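Local structure of beta-galactosidase (3OG2) at residues Asp580-Asn585 with Asn598-Gln603; Ser622-Asn627 with Leu631-Ser636; Tyr765-Leu770 with Tyr776-Val781. The protein probably hydrolyses terminal non-reducing beta-D-galactose residues of beta-D-galactosides, as a glycoside hydrolase of family 35 with a TIM-barrel domain. All coordinates share one frame; numbering follows the deposited sequence. Where two conformers were deposited one is given.

Interaction 1: Asp580-Asn585 with Asn598-Gln603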
loop_
_atom_site.group_PDB
_atom_site.type_symbol
_atom_site.label_atom_id
_atom_site.label_comp_id
_atom_site.label_asym_id
_atom_site.label_seq_id
_atom_site.Cartn_x
_atom_site.Cartn_y
_atom_site.Cartn_z
ATOM N N ASP A 580 11.008 -4.607 26.426
ATOM C CA ASP A 580 11.106 -3.453 27.320
ATOM C C ASP A 580 10.528 -2.253 26.589
ATOM O O ASP A 580 10.752 -2.068 25.374
ATOM C CB ASP A 580 12.575 -3.194 27.652
ATOM C CG ASP A 580 13.184 -4.263 28.527
ATOM O OD1 ASP A 580 12.473 -5.151 29.013
ATOM O OD2 ASP A 580 14.427 -4.180 28.709
ATOM N N SER A 581 9.772 -1.443 27.291
ATOM C CA SER A 581 9.023 -0.373 26.635
ATOM C C SER A 581 8.780 0.812 27.595
ATOM O O SER A 581 9.124 0.696 28.775
ATOM C CB SER A 581 7.670 -0.915 26.160
ATOM O OG SER A 581 6.825 -1.161 27.289
ATOM N N VAL A 582 8.196 1.875 27.079
ATOM C CA VAL A 582 7.571 2.885 27.933
ATOM C C VAL A 582 6.186 3.079 27.336
ATOM O O VAL A 582 5.986 2.943 26.112
ATOM C CB VAL A 582 8.328 4.217 27.983
ATOM C CG1 VAL A 582 9.775 4.027 28.439
ATOM C CG2 VAL A 582 8.287 4.906 26.631
ATOM N N ILE A 583 5.214 3.332 28.174
ATOM C CA ILE A 583 3.844 3.501 27.735
ATOM C C ILE A 583 3.532 4.996 27.731
ATOM O O ILE A 583 3.829 5.660 28.723
ATOM C CB ILE A 583 2.851 2.750 28.635
ATOM C CG1 ILE A 583 3.122 1.231 28.621
ATOM C CG2 ILE A 583 1.419 3.055 28.243
ATOM C CD1 ILE A 583 2.414 0.444 29.692
ATOM N N ILE A 584 3.015 5.499 26.605
ATOM C CA ILE A 584 2.756 6.948 26.536
ATOM C C ILE A 584 1.300 7.153 26.159
ATOM O O ILE A 584 0.817 6.592 25.164
ATOM C CB ILE A 584 3.714 7.644 25.543
ATOM C CG1 ILE A 584 5.161 7.484 26.012
ATOM C CG2 ILE A 584 3.306 9.118 25.319
ATOM C CD1 ILE A 584 6.247 8.111 25.173
ATOM N N ASN A 585 0.617 7.986 26.953
ATOM C CA ASN A 585 -0.773 8.352 26.661
ATOM C C ASN A 585 -0.777 9.766 26.063
ATOM O O ASN A 585 -0.433 10.728 26.815
ATOM C CB ASN A 585 -1.580 8.267 27.950
ATOM C CG ASN A 585 -2.947 8.898 27.855
ATOM O OD1 ASN A 585 -3.502 9.034 26.764
ATOM N ND2 ASN A 585 -3.470 9.299 29.029
ATOM N N ASN A 598 20.579 10.388 32.311
ATOM C CA ASN A 598 19.364 10.445 33.110
ATOM C C ASN A 598 18.167 10.964 32.317
ATOM O O ASN A 598 17.194 11.355 32.971
ATOM C CB ASN A 598 19.623 11.349 34.317
ATOM C CG ASN A 598 19.961 12.790 34.016
ATOM O OD1 ASN A 598 20.314 13.550 34.963
ATOM N ND2 ASN A 598 19.913 13.315 32.806
ATOM N N ALA A 599 18.240 11.016 30.985
ATOM C CA ALA A 599 17.144 11.633 30.202
ATOM C C ALA A 599 16.428 10.631 29.316
ATOM O O ALA A 599 17.021 9.806 28.647
ATOM C CB ALA A 599 17.728 12.764 29.381
ATOM N N LEU A 600 15.107 10.726 29.340
ATOM C CA LEU A 600 14.271 10.014 28.378
ATOM C C LEU A 600 13.915 10.971 27.251
ATOM O O LEU A 600 13.339 12.042 27.512
ATOM C CB LEU A 600 12.993 9.553 29.060
ATOM C CG LEU A 600 11.939 8.905 28.137
ATOM C CD1 LEU A 600 12.428 7.560 27.634
ATOM C CD2 LEU A 600 10.592 8.739 28.831
ATOM N N SER A 601 14.254 10.608 26.022
ATOM C CA SER A 601 14.028 11.443 24.847
ATOM C C SER A 601 12.934 10.808 24.016
ATOM O O SER A 601 13.076 9.629 23.666
ATOM C CB SER A 601 15.349 11.505 24.074
ATOM O OG SER A 601 15.269 12.305 22.914
ATOM N N VAL A 602 11.893 11.516 23.685
ATOM C CA VAL A 602 10.776 10.998 22.921
ATOM C C VAL A 602 10.735 11.730 21.567
ATOM O O VAL A 602 10.818 12.964 21.563
ATOM C CB VAL A 602 9.478 11.259 23.697
ATOM C CG1 VAL A 602 8.290 10.667 22.932
ATOM C CG2 VAL A 602 9.556 10.703 25.123
ATOM N N GLN A 603 10.544 10.984 20.504
ATOM C CA GLN A 603 10.229 11.598 19.229
ATOM C C GLN A 603 8.744 11.403 18.939
ATOM O O GLN A 603 8.298 10.248 19.002
ATOM C CB GLN A 603 11.093 10.960 18.116
ATOM C CG GLN A 603 12.586 11.236 18.303
ATOM C CD GLN A 603 12.966 12.707 18.253
ATOM O OE1 GLN A 603 13.632 13.202 19.199
ATOM N NE2 GLN A 603 12.599 13.416 17.180
#

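Interaction 2: Ser622-Asn627 with Leu631-Ser636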
loop_
_atom_site.group_PDB
_atom_site.type_symbol
_atom_site.label_atom_id
_atom_site.label_comp_id
_atom_site.label_asym_id
_atom_site.label_seq_id
_atom_site.Cartn_x
_atom_site.Cartn_y
_atom_site.Cartn_z
ATOM N N SER A 622 15.453 11.024 35.162
ATOM C CA SER A 622 14.809 12.133 35.857
ATOM C C SER A 622 14.584 13.308 34.914
ATOM O O SER A 622 14.009 14.294 35.368
ATOM C CB SER A 622 15.639 12.646 37.032
ATOM O OG SER A 622 16.962 12.984 36.596
ATOM N N LYS A 623 14.991 13.262 33.681
ATOM C CA LYS A 623 14.805 14.355 32.714
ATOM C C LYS A 623 13.999 13.839 31.522
ATOM O O LYS A 623 14.087 12.649 31.169
ATOM C CB LYS A 623 16.162 14.922 32.276
ATOM C CG LYS A 623 16.865 15.673 33.444
ATOM C CD LYS A 623 18.233 16.087 32.916
ATOM C CE LYS A 623 19.077 16.719 34.030
ATOM N NZ LYS A 623 19.512 18.103 33.693
ATOM N N LEU A 624 13.255 14.754 30.945
ATOM C CA LEU A 624 12.416 14.476 29.776
ATOM C C LEU A 624 12.759 15.417 28.625
ATOM O O LEU A 624 12.969 16.609 28.839
ATOM C CB LEU A 624 10.957 14.629 30.185
ATOM C CG LEU A 624 9.980 14.323 29.046
ATOM C CD1 LEU A 624 10.021 12.834 28.639
ATOM C CD2 LEU A 624 8.589 14.738 29.483
ATOM N N ALA A 625 12.792 14.875 27.420
ATOM C CA ALA A 625 12.854 15.737 26.252
ATOM C C ALA A 625 11.833 15.226 25.227
ATOM O O ALA A 625 11.646 13.997 25.126
ATOM C CB ALA A 625 14.239 15.740 25.601
ATOM N N VAL A 626 11.244 16.142 24.474
ATOM C CA VAL A 626 10.316 15.798 23.375
ATOM C C VAL A 626 10.854 16.481 22.109
ATOM O O VAL A 626 11.039 17.692 22.141
ATOM C CB VAL A 626 8.856 16.158 23.687
ATOM C CG1 VAL A 626 7.945 15.920 22.495
ATOM C CG2 VAL A 626 8.352 15.368 24.914
ATOM N N ASN A 627 11.152 15.742 21.091
ATOM C CA ASN A 627 11.652 16.301 19.808
ATOM C C ASN A 627 12.821 17.233 20.055
ATOM O O ASN A 627 12.928 18.312 19.498
ATOM C CB ASN A 627 10.558 17.001 19.024
ATOM C CG ASN A 627 9.475 15.997 18.647
ATOM O OD1 ASN A 627 9.665 14.805 18.688
ATOM N ND2 ASN A 627 8.304 16.524 18.254
ATOM N N LEU A 631 11.917 19.439 28.733
ATOM C CA LEU A 631 10.803 20.075 29.442
ATOM C C LEU A 631 10.473 19.401 30.749
ATOM O O LEU A 631 10.790 18.255 31.008
ATOM C CB LEU A 631 9.566 20.138 28.582
ATOM C CG LEU A 631 8.761 18.833 28.422
ATOM C CD1 LEU A 631 7.495 19.204 27.707
ATOM C CD2 LEU A 631 9.618 17.805 27.711
ATOM N N GLY A 632 9.869 20.240 31.574
ATOM C CA GLY A 632 9.445 19.734 32.874
ATOM C C GLY A 632 8.197 18.912 32.772
ATOM O O GLY A 632 7.563 18.724 31.727
ATOM N N TYR A 633 7.817 18.413 33.925
ATOM C CA TYR A 633 6.646 17.535 33.985
ATOM C C TYR A 633 6.093 17.553 35.411
ATOM O O TYR A 633 6.811 17.886 36.351
ATOM C CB TYR A 633 7.030 16.097 33.552
ATOM C CG TYR A 633 8.225 15.557 34.302
ATOM C CD1 TYR A 633 8.099 14.967 35.548
ATOM C CD2 TYR A 633 9.499 15.679 33.758
ATOM C CE1 TYR A 633 9.197 14.496 36.217
ATOM C CE2 TYR A 633 10.613 15.204 34.459
ATOM C CZ TYR A 633 10.452 14.607 35.684
ATOM O OH TYR A 633 11.557 14.147 36.386
ATOM N N SER A 634 4.857 17.168 35.567
ATOM C CA SER A 634 4.203 16.935 36.832
ATOM C C SER A 634 4.355 15.444 37.137
ATOM O O SER A 634 4.311 14.617 36.217
ATOM C CB SER A 634 2.702 17.229 36.789
ATOM O OG SER A 634 2.416 18.568 36.388
ATOM N N VAL A 635 4.536 15.068 38.385
ATOM C CA VAL A 635 4.617 13.666 38.773
ATOM C C VAL A 635 3.376 13.255 39.534
ATOM O O VAL A 635 3.009 13.874 40.522
ATOM C CB VAL A 635 5.859 13.409 39.661
ATOM C CG1 VAL A 635 5.989 11.927 40.011
ATOM C CG2 VAL A 635 7.095 13.955 38.984
ATOM N N SER A 636 2.731 12.161 39.116
ATOM C CA SER A 636 1.537 11.672 39.747
ATOM C C SER A 636 1.914 10.809 40.937
ATOM O O SER A 636 3.075 10.433 41.065
ATOM C CB SER A 636 0.666 10.895 38.766
ATOM O OG SER A 636 1.165 9.566 38.629
HETATM O O HOH W 1 13.020 17.345 32.284
#

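Interaction 3: Tyr765-Leu770 with Tyr776-Val781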
loop_
_atom_site.group_PDB
_atom_site.type_symbol
_atom_site.label_atom_id
_atom_site.label_comp_id
_atom_site.label_asym_id
_atom_site.label_seq_id
_atom_site.Cartn_x
_atom_site.Cartn_y
_atom_site.Cartn_z
ATOM N N TYR A 765 -14.142 6.294 -39.650
ATOM C CA TYR A 765 -14.086 7.688 -39.998
ATOM C C TYR A 765 -14.133 7.826 -41.506
ATOM O O TYR A 765 -13.641 6.977 -42.258
ATOM C CB TYR A 765 -12.773 8.289 -39.469
ATOM C CG TYR A 765 -12.546 8.256 -37.969
ATOM C CD1 TYR A 765 -13.355 8.988 -37.080
ATOM C CD2 TYR A 765 -11.535 7.510 -37.368
ATOM C CE1 TYR A 765 -13.170 8.977 -35.697
ATOM C CE2 TYR A 765 -11.327 7.478 -35.979
ATOM C CZ TYR A 765 -12.144 8.218 -35.151
ATOM O OH TYR A 765 -11.940 8.177 -33.769
ATOM N N THR A 766 -14.706 8.925 -42.006
ATOM C CA THR A 766 -14.638 9.243 -43.411
ATOM C C THR A 766 -13.514 10.256 -43.622
ATOM O O THR A 766 -13.434 11.259 -42.873
ATOM C CB THR A 766 -15.967 9.855 -43.888
ATOM O OG1 THR A 766 -16.995 8.869 -43.664
ATOM C CG2 THR A 766 -15.948 10.220 -45.352
ATOM N N LEU A 767 -12.689 9.991 -44.616
ATOM C CA LEU A 767 -11.626 10.931 -44.988
ATOM C C LEU A 767 -12.094 11.550 -46.312
ATOM O O LEU A 767 -11.969 10.930 -47.364
ATOM C CB LEU A 767 -10.253 10.285 -45.100
ATOM C CG LEU A 767 -9.846 9.387 -43.897
ATOM C CD1 LEU A 767 -8.486 8.734 -44.211
ATOM C CD2 LEU A 767 -9.829 10.161 -42.590
ATOM N N ASP A 768 -12.653 12.753 -46.223
ATOM C CA ASP A 768 -13.270 13.348 -47.395
ATOM C C ASP A 768 -12.462 14.477 -47.995
ATOM O O ASP A 768 -11.534 15.005 -47.340
ATOM C CB ASP A 768 -14.623 13.934 -46.943
ATOM C CG ASP A 768 -15.578 14.133 -48.100
ATOM O OD1 ASP A 768 -15.418 13.612 -49.228
ATOM O OD2 ASP A 768 -16.570 14.861 -47.861
ATOM N N ARG A 769 -12.806 14.875 -49.231
ATOM C CA ARG A 769 -12.267 16.059 -49.864
ATOM C C ARG A 769 -10.765 15.904 -50.108
ATOM O O ARG A 769 -9.982 16.867 -50.002
ATOM C CB ARG A 769 -12.576 17.318 -49.062
ATOM C CG ARG A 769 -14.107 17.494 -48.980
ATOM C CD ARG A 769 -14.509 18.748 -48.204
ATOM N NE ARG A 769 -14.257 18.595 -46.756
ATOM C CZ ARG A 769 -13.292 19.257 -46.147
ATOM N NH1 ARG A 769 -12.514 20.087 -46.820
ATOM N NH2 ARG A 769 -13.107 19.091 -44.868
ATOM N N LEU A 770 -10.375 14.682 -50.465
ATOM C CA LEU A 770 -8.950 14.408 -50.780
ATOM C C LEU A 770 -8.648 14.681 -52.257
ATOM O O LEU A 770 -9.528 14.479 -53.123
ATOM C CB LEU A 770 -8.598 12.929 -50.504
ATOM C CG LEU A 770 -9.053 12.409 -49.144
ATOM C CD1 LEU A 770 -8.730 10.916 -49.056
ATOM C CD2 LEU A 770 -8.395 13.158 -48.000
ATOM N N TYR A 776 -1.092 11.866 -48.041
ATOM C CA TYR A 776 -1.633 12.324 -46.788
ATOM C C TYR A 776 -1.016 11.571 -45.618
ATOM O O TYR A 776 -0.549 10.441 -45.807
ATOM C CB TYR A 776 -3.186 12.038 -46.741
ATOM C CG TYR A 776 -3.878 13.006 -47.676
ATOM C CD1 TYR A 776 -4.024 12.675 -49.035
ATOM C CD2 TYR A 776 -4.380 14.215 -47.221
ATOM C CE1 TYR A 776 -4.666 13.554 -49.907
ATOM C CE2 TYR A 776 -5.000 15.114 -48.082
ATOM C CZ TYR A 776 -5.135 14.768 -49.427
ATOM O OH TYR A 776 -5.724 15.629 -50.299
ATOM N N ILE A 777 -1.032 12.193 -44.453
ATOM C CA ILE A 777 -0.475 11.523 -43.267
ATOM C C ILE A 777 -1.523 11.502 -42.153
ATOM O O ILE A 777 -1.972 12.579 -41.733
ATOM C CB ILE A 777 0.829 12.203 -42.758
ATOM C CG1 ILE A 777 1.866 12.237 -43.862
ATOM C CG2 ILE A 777 1.319 11.463 -41.532
ATOM C CD1 ILE A 777 3.181 12.919 -43.449
ATOM N N LEU A 778 -1.868 10.320 -41.710
ATOM C CA LEU A 778 -2.718 10.173 -40.529
ATOM C C LEU A 778 -1.847 10.207 -39.305
ATOM O O LEU A 778 -0.861 9.498 -39.217
ATOM C CB LEU A 778 -3.436 8.822 -40.627
ATOM C CG LEU A 778 -4.539 8.770 -41.644
ATOM C CD1 LEU A 778 -4.872 7.313 -41.985
ATOM C CD2 LEU A 778 -5.802 9.480 -41.144
ATOM N N THR A 779 -2.201 11.028 -38.332
ATOM C CA THR A 779 -1.529 10.980 -37.030
ATOM C C THR A 779 -2.546 10.428 -36.042
ATOM O O THR A 779 -3.639 10.965 -35.908
ATOM C CB THR A 779 -1.020 12.370 -36.562
ATOM O OG1 THR A 779 -0.004 12.832 -37.455
ATOM C CG2 THR A 779 -0.386 12.269 -35.186
ATOM N N VAL A 780 -2.168 9.315 -35.389
ATOM C CA VAL A 780 -3.072 8.626 -34.481
ATOM C C VAL A 780 -2.397 8.639 -33.106
ATOM O O VAL A 780 -1.274 8.140 -32.984
ATOM C CB VAL A 780 -3.294 7.170 -34.937
ATOM C CG1 VAL A 780 -4.228 6.435 -33.959
ATOM C CG2 VAL A 780 -3.836 7.177 -36.338
ATOM N N VAL A 781 -3.005 9.211 -32.089
ATOM C CA VAL A 781 -2.477 9.234 -30.743
ATOM C C VAL A 781 -3.260 8.185 -29.964
ATOM O O VAL A 781 -4.497 8.192 -30.015
ATOM C CB VAL A 781 -2.674 10.628 -30.110
ATOM C CG1 VAL A 781 -2.052 10.647 -28.691
ATOM C CG2 VAL A 781 -2.049 11.706 -30.993
HETATM O O HOH W 2 -7.279 17.630 -49.325
#

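Interaction 1: Asp580-Asn585 with Asn598-Gln603
Ile-584 and Val-602 meet tip to tip, and with the pair Val-582 and Leu-600 they make up the whole direct contact, which is entirely apolar. The delta methyl of Ile-584 does the touching: CD1 lies 4.0 Å from Val-602 CG1. The same CD1 is 4.2 Å from Val-602 CG2, so it faces the fork of the valine rather than one branch. Two torsions send it there: CG1 of Ile-584 stands anti to the carbonyl carbon (chi1 -62°), and CD1 continues fully extended beyond it (chi2 -179°). The second pair is looser, with Val-582 CG1 4.5 Å from Leu-600 CD1, and because Val-582 was deposited in two conformers this approach holds for one of them and carries less weight.

The backbones stay well apart, which identifies the type of packing. The CA atoms of Ile-584 and Val-602 are 9.7 Å from each other, those of Val-582 and Leu-600 9.8 Å, about twice the spacing of hydrogen-bonded neighbours. Strands 583-585 and 599-605 belong to one mixed sheet, but four other strands separate them in its order. Their meeting face to face therefore shows that the sheet of this third beta-galactosidase domain curls round and packs on itself. Val-582 and Ile-584 on one segment, and Leu-600 and Val-602 on the other, point inward, and only about 122 Å² is buried between the two segments, since other side chains share the interior. Ile-614 touches both Ile-584 and Leu-600, while Val-593 lies against Val-582.

The polar side chains flanking these four find their partners outside the two segments. Ser-581 OG is hydrogen-bonded to Asn-475 ND2, and Asn-585 ND2 to Glu-613 OE1. At the far end of the other segment, Gln-603 NE2 reaches the carbonyl of Gly-984.

Interaction 2: Ser622-Asn627 with Leu631-Ser636
Leu-631 N donates to Leu-624 O over 3.0 Å in a nearly straight bond (164° at the hydrogen), joining the two arms of the beta hairpin formed by strands 623-626 and 629-635. In the return direction the arms are joined through a water: it accepts from Leu-624 N at 2.9 Å and donates to Leu-631 O at 2.7 Å. The backbones are thus bonded directly on one side of this pair and through solvent on the other.

Leu-624 and Leu-631 lie side by side with their ends pointing the same way, CD2 to CD2 at 3.7 Å. That same methyl of Leu-631 also meets Val-626, whose CG2 is 3.9 Å from it, so one branch of the leucine touches two residues of the facing strand. Further along, Tyr-633 turns back over the first strand. Its CG sits between the backbone N and the carbonyl carbon (chi1 52°), a torsion that swings the ring toward Ser-622, and CD2 passes 4.0 Å from Leu-624 CB on the way. The phenol then donates from OH to Ser-622 O at 2.7 Å, approaching from above the carbonyl plane, 47° out of it. Trp-641 of the next strand stacks on the tyrosine ring, which Val-635 CG2 meets at its edge.

The polar connections therefore come from three different sources, a main-chain amide, a water and a phenol. Where the second arm drifts away from the first, the long reach of the tyrosine satisfies a carbonyl that no backbone amide of 631-636 approaches.

Interaction 3: Tyr765-Leu770 with Tyr776-Val781
Leu-770 lays its CD2 methyl over one face of the Tyr-776 ring, a CH-pi contact 4.0 Å from the centroid and 16° off the normal. Leu-770 CG, anti to the carbonyl carbon (chi1 -49°), carries CD2 there, offset toward the rim. The contact belongs to a beta sandwich, where strand 760-767, with the turn that follows it, faces strand 775-782 of the other sheet. Further along the strands Leu-767 and Leu-778 reach toward each other tip to tip, CD1 to CD2 at 4.1 Å, bridging backbones whose CA atoms are 10.0 Å apart.

The phenol end of Tyr-776 packs on main chain, its OH 3.5 Å from Leu-770 CA. This hydroxyl is hydrogen-bonded to Val-771 N, and a water in the ring plane lies 2.7 Å from Tyr-776 OH and 2.9 Å from Arg-769 O. A phenylalanine here would keep a face for Leu-770 but would probably leave Val-771 N and the water without their phenolic partner, loosening the turn after strand 760-767.

Around this shell, Leu-744 touches Leu-770, Tyr-776 and Leu-778, and Phe-719 touches both Leu-767 and Leu-778. The turn also has a partner outside: Asp-768 OD2 forms a salt bridge with Arg-725 NH2.

In the fold
Interactions 1 and 2 are neighbours in one curled sheet, their centres about 10 Å apart. Strands 599-605 and 623-626 run side by side, with probable hydrogen bonds from Ser-622 N to Asn-598 O and from Asn-627 N to Val-602 O, each 2.8 Å. Leu-624 links the two contacts, since it also touches Leu-600 and Val-602. Interaction 3 is remote, on the opposite side of the chain's centre and in another all-beta domain: its centre is about 71 Å from that of interaction 1 and 76 Å from that of interaction 2. All three lie away from the galactose-binding residues, such as Glu-180 and Glu-278. The side chain of Ile-584 is about 12 Å from a glycan N-acetylglucosamine.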